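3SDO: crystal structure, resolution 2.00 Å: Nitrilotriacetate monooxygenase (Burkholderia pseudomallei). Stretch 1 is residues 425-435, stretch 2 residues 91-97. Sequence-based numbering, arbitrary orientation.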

# COMPACT_ATOMS: atom_id res chain seq x y z
N VAL A 425 -20.75 3.58 -20.02
CA VAL A 425 -19.60 3.41 -20.91
C VAL A 425 -18.94 4.74 -21.21
O VAL A 425 -18.60 5.02 -22.34
CB VAL A 425 -20.01 2.73 -22.24
CG1 VAL A 425 -20.34 1.25 -21.99
CG2 VAL A 425 -21.16 3.47 -22.92
N ARG A 426 -18.77 5.58 -20.19
CA ARG A 426 -17.96 6.78 -20.33
C ARG A 426 -16.55 6.38 -20.67
O ARG A 426 -15.95 5.53 -20.02
CB ARG A 426 -17.95 7.60 -19.04
CG ARG A 426 -19.14 8.52 -18.93
CD ARG A 426 -19.25 9.14 -17.53
NE ARG A 426 -18.24 10.15 -17.22
CZ ARG A 426 -18.22 11.38 -17.74
NH1 ARG A 426 -19.14 11.73 -18.63
NH2 ARG A 426 -17.27 12.26 -17.40
N ARG A 427 -16.03 7.01 -21.71
CA ARG A 427 -14.72 6.68 -22.20
C ARG A 427 -13.76 7.57 -21.46
O ARG A 427 -14.06 8.72 -21.13
CB ARG A 427 -14.63 6.88 -23.71
N GLY A 428 -12.60 7.01 -21.14
CA GLY A 428 -11.58 7.77 -20.44
C GLY A 428 -10.58 6.82 -19.85
O GLY A 428 -10.95 5.85 -19.21
N ALA A 429 -9.31 7.10 -20.10
CA ALA A 429 -8.25 6.26 -19.61
C ALA A 429 -8.06 6.46 -18.11
O ALA A 429 -7.81 5.48 -17.40
CB ALA A 429 -6.94 6.56 -20.38
N THR A 430 -8.26 7.68 -17.62
CA THR A 430 -7.80 8.05 -16.27
C THR A 430 -8.96 8.31 -15.31
O THR A 430 -10.10 8.48 -15.73
CB THR A 430 -6.95 9.34 -16.34
OG1 THR A 430 -7.77 10.42 -16.76
CG2 THR A 430 -5.73 9.20 -17.34
N LEU A 431 -8.64 8.38 -14.02
CA LEU A 431 -9.62 8.80 -13.03
C LEU A 431 -10.13 10.23 -13.30
O LEU A 431 -11.33 10.46 -13.30
CB LEU A 431 -9.07 8.69 -11.60
CG LEU A 431 -10.10 9.01 -10.50
CD1 LEU A 431 -11.44 8.30 -10.77
CD2 LEU A 431 -9.52 8.63 -9.09
N ARG A 432 -9.23 11.18 -13.56
CA ARG A 432 -9.65 12.53 -14.01
C ARG A 432 -10.65 12.46 -15.19
O ARG A 432 -11.71 13.08 -15.15
CB ARG A 432 -8.44 13.40 -14.33
CG ARG A 432 -7.65 13.79 -13.06
CD ARG A 432 -6.51 14.78 -13.32
NE ARG A 432 -5.71 14.85 -12.11
CZ ARG A 432 -5.99 15.62 -11.07
NH1 ARG A 432 -7.00 16.47 -11.11
NH2 ARG A 432 -5.24 15.55 -9.98
N ASP A 433 -10.31 11.69 -16.22
CA ASP A 433 -11.22 11.50 -17.37
C ASP A 433 -12.63 11.04 -16.96
O ASP A 433 -13.64 11.57 -17.46
CB ASP A 433 -10.69 10.44 -18.33
CG ASP A 433 -9.45 10.85 -19.10
OD1 ASP A 433 -9.14 12.07 -19.24
OD2 ASP A 433 -8.78 9.91 -19.60
N HIS A 434 -12.70 10.04 -16.09
CA HIS A 434 -13.99 9.51 -15.63
C HIS A 434 -14.80 10.60 -14.95
O HIS A 434 -16.01 10.68 -15.12
CB HIS A 434 -13.84 8.38 -14.60
CG HIS A 434 -13.11 7.18 -15.09
ND1 HIS A 434 -12.99 6.87 -16.43
CD2 HIS A 434 -12.47 6.19 -14.41
CE1 HIS A 434 -12.27 5.77 -16.55
NE2 HIS A 434 -11.97 5.33 -15.34
N LEU A 435 -14.12 11.39 -14.11
CA LEU A 435 -14.79 12.40 -13.30
C LEU A 435 -14.99 13.71 -14.05
O LEU A 435 -15.59 14.63 -13.51
CB LEU A 435 -14.02 12.65 -11.98
CG LEU A 435 -13.84 11.44 -11.05
CD1 LEU A 435 -13.07 11.82 -9.78
CD2 LEU A 435 -15.20 10.77 -10.73
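Stretch 2 91-97: SKIGLVG

Stretch 2 meets stretch 1 in a small, mixed contact, about 300 Å² counting both sides, in which two hydrogen bonds centred on K92 secure a loop and a glycine lets the strand that follows pass close to a leucine of the helix.

Stretch 2 begins as loop and becomes an extended strand at G94, running on through G97. Its direction lies nearly square to the helix that starts at L431: the angle between the two N-to-C directions is 103°, and the axes come within 9.6 Å. The nearest backbone approach is at L431 and G94, whose CA atoms are 5.2 Å apart.

K92 works at both ends. Its carbonyl takes a short hydrogen bond from the H434 ring, NE2 to O at 2.6 Å and 163°, with the acceptor at the ring edge, near its plane, where a ring nitrogen donates best. Its side chain, with chi1 m and chi3 p, reaches the loop before the helix, and NZ donates to R426 O at 2.8 Å. On the way, K92 CE passes 4.0 Å from G428 O and 4.0 Å from H434 CE1.

Beyond K92 the strand packs on L431. L431 CD1 lies 4.0 Å from G94 CA, and a CB on G94 would point toward the helix and come within 2.7 Å of that methyl, a clash. Two residues on, V96 points its side chain toward stretch 1, and its CG2 meets L431 CD2 at 3.9 Å. I93 points away and L95 sideways.

Stretch 1 holds its own shape. T430 caps the helix, its OG1 accepting from D433 N at 2.9 Å, while D433 OD2 accepts from T430 N at 3.0 Å. The rule is economical: fix the loop by polar bonds, then spare a side chain where backbone meets leucine.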

# COMPACT_ATOMS: atom_id res chain seq x y z
N SER A 91 -8.83 -2.50 -15.10
CA SER A 91 -8.30 -1.69 -16.19
C SER A 91 -8.76 -0.22 -16.22
O SER A 91 -8.01 0.64 -16.69
CB SER A 91 -8.61 -2.36 -17.53
OG SER A 91 -9.99 -2.58 -17.67
N LYS A 92 -9.96 0.09 -15.73
CA LYS A 92 -10.52 1.45 -15.86
C LYS A 92 -10.83 2.09 -14.53
O LYS A 92 -10.74 3.31 -14.38
CB LYS A 92 -11.87 1.44 -16.60
CG LYS A 92 -11.90 1.01 -18.00
CD LYS A 92 -13.32 1.29 -18.61
CE LYS A 92 -13.54 2.80 -18.93
NZ LYS A 92 -14.58 3.11 -19.99
N ILE A 93 -11.30 1.28 -13.58
CA ILE A 93 -11.83 1.83 -12.34
C ILE A 93 -10.75 2.59 -11.54
O ILE A 93 -9.60 2.16 -11.44
CB ILE A 93 -12.53 0.76 -11.50
CG1 ILE A 93 -13.39 1.40 -10.40
CG2 ILE A 93 -11.51 -0.20 -10.88
CD1 ILE A 93 -14.45 0.42 -9.81
N GLY A 94 -11.12 3.73 -11.00
CA GLY A 94 -10.21 4.50 -10.15
C GLY A 94 -9.90 3.79 -8.85
O GLY A 94 -10.63 2.90 -8.40
N LEU A 95 -8.78 4.18 -8.24
CA LEU A 95 -8.22 3.46 -7.10
C LEU A 95 -7.87 4.49 -6.05
O LEU A 95 -6.78 5.08 -6.10
CB LEU A 95 -6.97 2.71 -7.54
CG LEU A 95 -7.21 1.75 -8.70
CD1 LEU A 95 -5.86 1.36 -9.37
CD2 LEU A 95 -7.97 0.51 -8.20
N VAL A 96 -8.79 4.71 -5.12
CA VAL A 96 -8.68 5.79 -4.17
C VAL A 96 -8.41 5.23 -2.78
O VAL A 96 -9.16 4.37 -2.29
CB VAL A 96 -9.95 6.62 -4.17
CG1 VAL A 96 -9.87 7.76 -3.13
CG2 VAL A 96 -10.22 7.16 -5.58
N GLY A 97 -7.35 5.73 -2.16
CA GLY A 97 -6.92 5.26 -0.87
C GLY A 97 -6.73 6.30 0.20
O GLY A 97 -6.18 7.38 -0.04